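Local coordinates for protein hemoglobin subunit alpha (Isurus oxyrinchus, PDB 3MKB) that probably carries oxygen in shark blood as the haem-bearing alpha subunit of a four-chain haemoglobin, at residues A[1-4]-A[5-8]; A[114-118]-A[119-123]. All blocks are in the same frame, centred on the assembly; numbering follows the deposited sequence.

Contact 1: A[1-4]-A[5-8]; sequences AFTG and VERS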
ATOM      1  N   ALA A   1      16.475  17.043  -0.501  1.00 59.35           N
ATOM      2  CA  ALA A   1      16.291  15.758   0.273  1.00 59.14           C
ATOM      3  C   ALA A   1      17.596  14.945   0.449  1.00 58.50           C
ATOM      4  O   ALA A   1      17.632  13.991   1.252  1.00 59.13           O
ATOM      5  CB  ALA A   1      15.158  14.877  -0.356  1.00 59.02           C
ATOM      6  N   PHE A   2      18.664  15.332  -0.253  1.00 56.97           N
ATOM      7  CA  PHE A   2      19.931  14.599  -0.134  1.00 56.74           C
ATOM      8  C   PHE A   2      21.067  15.352   0.593  1.00 56.59           C
ATOM      9  O   PHE A   2      21.707  16.243   0.027  1.00 56.35           O
ATOM     10  CB  PHE A   2      20.411  14.055  -1.502  1.00 55.91           C
ATOM     11  CG  PHE A   2      19.435  13.094  -2.161  1.00 54.80           C
ATOM     12  CD1 PHE A   2      18.765  13.457  -3.327  1.00 54.47           C
ATOM     13  CD2 PHE A   2      19.181  11.839  -1.605  1.00 52.98           C
ATOM     14  CE1 PHE A   2      17.862  12.585  -3.925  1.00 52.16           C
ATOM     15  CE2 PHE A   2      18.279  10.960  -2.204  1.00 53.17           C
ATOM     16  CZ  PHE A   2      17.616  11.338  -3.354  1.00 52.30           C
ATOM     17  N   THR A   3      21.312  14.942   1.841  1.00 57.21           N
ATOM     18  CA  THR A   3      22.514  15.317   2.602  1.00 56.55           C
ATOM     19  C   THR A   3      23.799  14.903   1.878  1.00 56.15           C
ATOM     20  O   THR A   3      23.816  13.931   1.117  1.00 56.34           O
ATOM     21  CB  THR A   3      22.536  14.702   4.019  1.00 57.02           C
ATOM     22  OG1 THR A   3      22.862  13.306   3.956  1.00 57.18           O
ATOM     23  CG2 THR A   3      21.208  14.906   4.745  1.00 57.35           C
ATOM     24  N   GLY A   4      24.865  15.670   2.104  1.00 54.73           N
ATOM     25  CA  GLY A   4      26.199  15.339   1.601  1.00 52.58           C
ATOM     26  C   GLY A   4      26.588  13.902   1.877  1.00 50.87           C
ATOM     27  O   GLY A   4      27.176  13.259   1.018  1.00 51.07           O
ATOM     28  N   VAL A   5      26.235  13.392   3.058  1.00 49.18           N
ATOM     29  CA  VAL A   5      26.623  12.033   3.460  1.00 47.29           C
ATOM     30  C   VAL A   5      25.843  10.953   2.658  1.00 46.26           C
ATOM     31  O   VAL A   5      26.401   9.924   2.276  1.00 44.39           O
ATOM     32  CB  VAL A   5      26.482  11.823   4.990  1.00 47.41           C
ATOM     33  CG1 VAL A   5      26.628  10.352   5.343  1.00 47.17           C
ATOM     34  CG2 VAL A   5      27.531  12.644   5.718  1.00 46.89           C
ATOM     35  N   GLU A   6      24.574  11.248   2.363  1.00 45.37           N
ATOM     36  CA  GLU A   6      23.789  10.378   1.498  1.00 44.65           C
ATOM     37  C   GLU A   6      24.280  10.409   0.062  1.00 43.85           C
ATOM     38  O   GLU A   6      24.376   9.357  -0.567  1.00 42.62           O
ATOM     39  CB  GLU A   6      22.312  10.722   1.603  1.00 45.75           C
ATOM     40  CG  GLU A   6      21.717  10.149   2.902  1.00 47.25           C
ATOM     41  CD  GLU A   6      20.390  10.731   3.232  1.00 47.83           C
ATOM     42  OE1 GLU A   6      20.088  11.817   2.688  1.00 49.25           O
ATOM     43  OE2 GLU A   6      19.674  10.120   4.058  1.00 47.65           O
ATOM     44  N   ARG A   7      24.615  11.601  -0.447  1.00 43.18           N
ATOM     45  CA  ARG A   7      25.091  11.726  -1.841  1.00 43.47           C
ATOM     46  C   ARG A   7      26.326  10.899  -2.038  1.00 42.33           C
ATOM     47  O   ARG A   7      26.465  10.184  -3.029  1.00 42.34           O
ATOM     48  CB  ARG A   7      25.336  13.184  -2.237  1.00 43.89           C
ATOM     49  CG  ARG A   7      24.064  14.013  -2.095  1.00 48.56           C
ATOM     50  CD  ARG A   7      24.356  15.540  -2.000  1.00 54.00           C
ATOM     51  NE  ARG A   7      23.267  16.346  -2.559  1.00 54.89           N
ATOM     52  CZ  ARG A   7      23.072  16.549  -3.869  1.00 56.67           C
ATOM     53  NH1 ARG A   7      23.867  15.997  -4.792  1.00 55.07           N
ATOM     54  NH2 ARG A   7      22.051  17.294  -4.259  1.00 56.49           N
ATOM     55  N   SER A   8      27.234  10.976  -1.075  1.00 41.95           N
ATOM     56  CA  SER A   8      28.432  10.173  -1.121  1.00 41.53           C
ATOM     57  C   SER A   8      28.075   8.668  -1.160  1.00 41.28           C
ATOM     58  O   SER A   8      28.584   7.883  -2.005  1.00 40.86           O
ATOM     59  CB  SER A   8      29.323  10.507   0.079  1.00 41.85           C
ATOM     60  OG  SER A   8      30.404   9.567   0.158  1.00 45.46           O
TER
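T3 and E6 hold each other in a capping box at the first turn of helix 4-19, helix A of the globin fold. T3 is the N-cap: its OG1 accepts the backbone N-H of E6 (OG1 to N 3.1 Å) in a fairly straight bond, 159° at the hydrogen. What brings the hydroxyl over that N-H is chi1 of 75°, which places OG1 between the T3 backbone N and carbonyl carbon. The return half of the box is slack. E6 swings its extended chain back to the loop, and OE1 lies 3.5 Å from T3 N and 3.4 Å from T3 OG1, both weak bonds. The close packing is instead along the backbone and the stem of R7. T3 O takes R7 N at 2.9 Å, and R7 CG sits against the same oxygen at 3.2 Å while meeting F2 CB at 3.7 Å. The extended run from CG to NE carries NE to F2 O, 3.0 Å away; this bond is bent, 136° at the hydrogen, with the donor well above the carbonyl plane. Its guanidinium then continues to a salt bridge with D74. On the exposed side the side chains of V5 and S8 add little, and the backbone bond from S8 N to G4 O (3.1 Å) does the joining. Outside the loop, helix 118-135 flanks the arrangement, with F2 touching K126 and E6 packing on C122 and A123. K126 also bonds A1 O and forms a long, weak ion pair with E6, tying the chain's N-terminus to that helix.

Contact 2: A[114-118]-A[119-123]; sequences AEFSP and ATHCA
F116 lays its ring against H121, five residues on, where the loop after helix 97-112 turns into helix 118-135, the last (H) helix of the globin fold, at the alpha-beta interface. With CG anti to the F116 backbone N (chi1 -167°), the ring is carried over the first helical turn. Following H121 outward, CB is wedged between two partners: it lies 3.3 Å from S117 O and over one face of the F116 ring, 4.0 Å from the centroid and 29° off the normal, a CH-pi contact. CG comes next, 3.6 Å from F116 CE2. At the ring, ND1 passes near F116 CE2 and CD2 near F116 CZ, but the two planes, inclined by 20°, are slid apart and hardly overlap, with centroids 5.0 Å from each other. The contact therefore rests on the root of the imidazole more than on ring stacking.

S117 is the N-cap. Its OG accepts T120 N at 3.1 Å, and its carbonyl oxygen takes H121 N in a nearly straight bond. P118 opens the helix as its first residue, and its O receives C122 N. T120 divides its branches: CG2 turns to F116 CD1 at 4.0 Å, whereas OG1 is 3.0 Å from a water, in a bond whose direction is open; the same water accepts a weak bond from S117 N. Buried F116 and H121 both pack on L106 of helix 97-112 and also on the beta chain (F116 on its H106, H121 on its V34), while R30 of the beta chain bonds F116 O and H121 ND1. An arginine N-H bonded to ND1 needs an acceptor there, which would be consistent with a neutral imidazole protonated on NE2.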
ATOM      1  N   ALA A 114      29.186  -5.742   1.447  1.00 40.54           N
ATOM      2  CA  ALA A 114      29.889  -5.926   2.718  1.00 41.04           C
ATOM      3  C   ALA A 114      29.268  -5.003   3.739  1.00 40.76           C
ATOM      4  O   ALA A 114      29.011  -5.369   4.868  1.00 42.32           O
ATOM      5  CB  ALA A 114      31.379  -5.665   2.541  1.00 41.92           C
ATOM      6  N   GLU A 115      28.908  -3.802   3.328  1.00 39.90           N
ATOM      7  CA  GLU A 115      28.344  -2.889   4.274  1.00 38.18           C
ATOM      8  C   GLU A 115      26.921  -2.398   3.833  1.00 37.04           C
ATOM      9  O   GLU A 115      26.723  -1.873   2.756  1.00 37.54           O
ATOM     10  CB  GLU A 115      29.357  -1.750   4.499  1.00 39.79           C
ATOM     11  CG  GLU A 115      30.877  -2.197   4.668  1.00 37.94           C
ATOM     12  CD  GLU A 115      31.222  -2.551   6.135  1.00 42.20           C
ATOM     13  OE1 GLU A 115      30.572  -3.447   6.660  1.00 41.25           O
ATOM     14  OE2 GLU A 115      32.144  -1.946   6.765  1.00 44.13           O
ATOM     15  N   PHE A 116      25.922  -2.589   4.673  1.00 34.99           N
ATOM     16  CA  PHE A 116      24.558  -2.108   4.360  1.00 33.87           C
ATOM     17  C   PHE A 116      24.093  -1.781   5.772  1.00 33.11           C
ATOM     18  O   PHE A 116      23.468  -2.565   6.494  1.00 32.66           O
ATOM     19  CB  PHE A 116      23.721  -3.173   3.612  1.00 33.63           C
ATOM     20  CG  PHE A 116      22.447  -2.628   2.998  1.00 32.54           C
ATOM     21  CD1 PHE A 116      22.488  -1.797   1.878  1.00 30.90           C
ATOM     22  CD2 PHE A 116      21.208  -2.978   3.511  1.00 30.89           C
ATOM     23  CE1 PHE A 116      21.290  -1.329   1.305  1.00 28.65           C
ATOM     24  CE2 PHE A 116      20.012  -2.479   2.949  1.00 28.13           C
ATOM     25  CZ  PHE A 116      20.072  -1.660   1.836  1.00 31.29           C
ATOM     26  N   SER A 117      24.444  -0.569   6.174  1.00 33.05           N
ATOM     27  CA  SER A 117      24.103  -0.070   7.475  1.00 32.51           C
ATOM     28  C   SER A 117      22.730   0.605   7.324  1.00 31.66           C
ATOM     29  O   SER A 117      22.283   0.880   6.200  1.00 30.96           O
ATOM     30  CB  SER A 117      25.138   0.974   7.915  1.00 33.24           C
ATOM     31  OG  SER A 117      24.971   2.111   7.133  1.00 29.44           O
ATOM     32  N   PRO A 118      22.053   0.860   8.462  1.00 31.69           N
ATOM     33  CA  PRO A 118      20.836   1.622   8.418  1.00 31.49           C
ATOM     34  C   PRO A 118      20.988   2.991   7.715  1.00 31.64           C
ATOM     35  O   PRO A 118      20.073   3.378   7.001  1.00 29.90           O
ATOM     36  CB  PRO A 118      20.464   1.767   9.893  1.00 32.09           C
ATOM     37  CG  PRO A 118      21.053   0.607  10.528  1.00 31.98           C
ATOM     38  CD  PRO A 118      22.341   0.382   9.837  1.00 32.56           C
ATOM     39  N   ALA A 119      22.093   3.707   7.943  1.00 31.34           N
ATOM     40  CA  ALA A 119      22.303   4.966   7.216  1.00 32.59           C
ATOM     41  C   ALA A 119      22.379   4.777   5.681  1.00 30.70           C
ATOM     42  O   ALA A 119      21.798   5.547   4.922  1.00 31.33           O
ATOM     43  CB  ALA A 119      23.570   5.744   7.778  1.00 32.95           C
ATOM     44  N   THR A 120      23.057   3.740   5.241  1.00 31.15           N
ATOM     45  CA  THR A 120      23.253   3.463   3.803  1.00 33.09           C
ATOM     46  C   THR A 120      21.923   3.077   3.136  1.00 31.95           C
ATOM     47  O   THR A 120      21.528   3.595   2.104  1.00 30.49           O
ATOM     48  CB  THR A 120      24.252   2.290   3.635  1.00 33.70           C
ATOM     49  OG1 THR A 120      25.541   2.747   4.041  1.00 36.56           O
ATOM     50  CG2 THR A 120      24.316   1.794   2.182  1.00 33.70           C
ATOM     51  N   HIS A 121      21.234   2.148   3.784  1.00 32.08           N
ATOM     52  CA  HIS A 121      19.891   1.726   3.398  1.00 30.89           C
ATOM     53  C   HIS A 121      18.941   2.926   3.307  1.00 30.14           C
ATOM     54  O   HIS A 121      18.158   3.056   2.348  1.00 28.61           O
ATOM     55  CB  HIS A 121      19.475   0.725   4.493  1.00 31.08           C
ATOM     56  CG  HIS A 121      18.083   0.196   4.370  1.00 31.14           C
ATOM     57  ND1 HIS A 121      17.600  -0.750   5.243  1.00 30.03           N
ATOM     58  CD2 HIS A 121      17.069   0.475   3.515  1.00 32.06           C
ATOM     59  CE1 HIS A 121      16.336  -1.012   4.953  1.00 32.31           C
ATOM     60  NE2 HIS A 121      15.991  -0.281   3.910  1.00 30.55           N
ATOM     61  N   CYS A 122      19.012   3.810   4.305  1.00 31.08           N
ATOM     62  CA  CYS A 122      18.162   4.995   4.314  1.00 32.17           C
ATOM     63  C   CYS A 122      18.469   5.804   3.053  1.00 30.57           C
ATOM     64  O   CYS A 122      17.566   6.193   2.311  1.00 31.65           O
ATOM     65  CB  CYS A 122      18.329   5.808   5.626  1.00 32.54           C
ATOM     66  SG  CYS A 122      17.281   7.168   5.613  1.00 37.67           S
ATOM     67  N   ALA A 123      19.743   6.036   2.796  1.00 31.81           N
ATOM     68  CA  ALA A 123      20.161   6.783   1.583  1.00 31.21           C
ATOM     69  C   ALA A 123      19.615   6.209   0.269  1.00 30.78           C
ATOM     70  O   ALA A 123      19.045   6.945  -0.573  1.00 30.73           O
ATOM     71  CB  ALA A 123      21.644   6.842   1.524  1.00 32.31           C
TER
HETATM   72  O   HOH W   1      27.354   0.574   4.888  1.00 49.03           O

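Contacts 1 and 2 are the N-terminal caps of two helices, 4-19 and 118-135, that pack beside each other, and their centres are 13 Å apart. Each has a hydroxyl residue accepting the N-H three positions on, but only contact 1 adds a glutamate to complete a box. They touch directly: E6 CG of contact 1 lies 3.6 Å from A123 CB of contact 2, and E6 OE2 is 4.1 Å from C122 SG. Their outer settings differ, since no other chain of the assembly reaches contact 1, whereas contact 2 borders the beta subunit. The F2 side chain is about 13 Å from a bound haem.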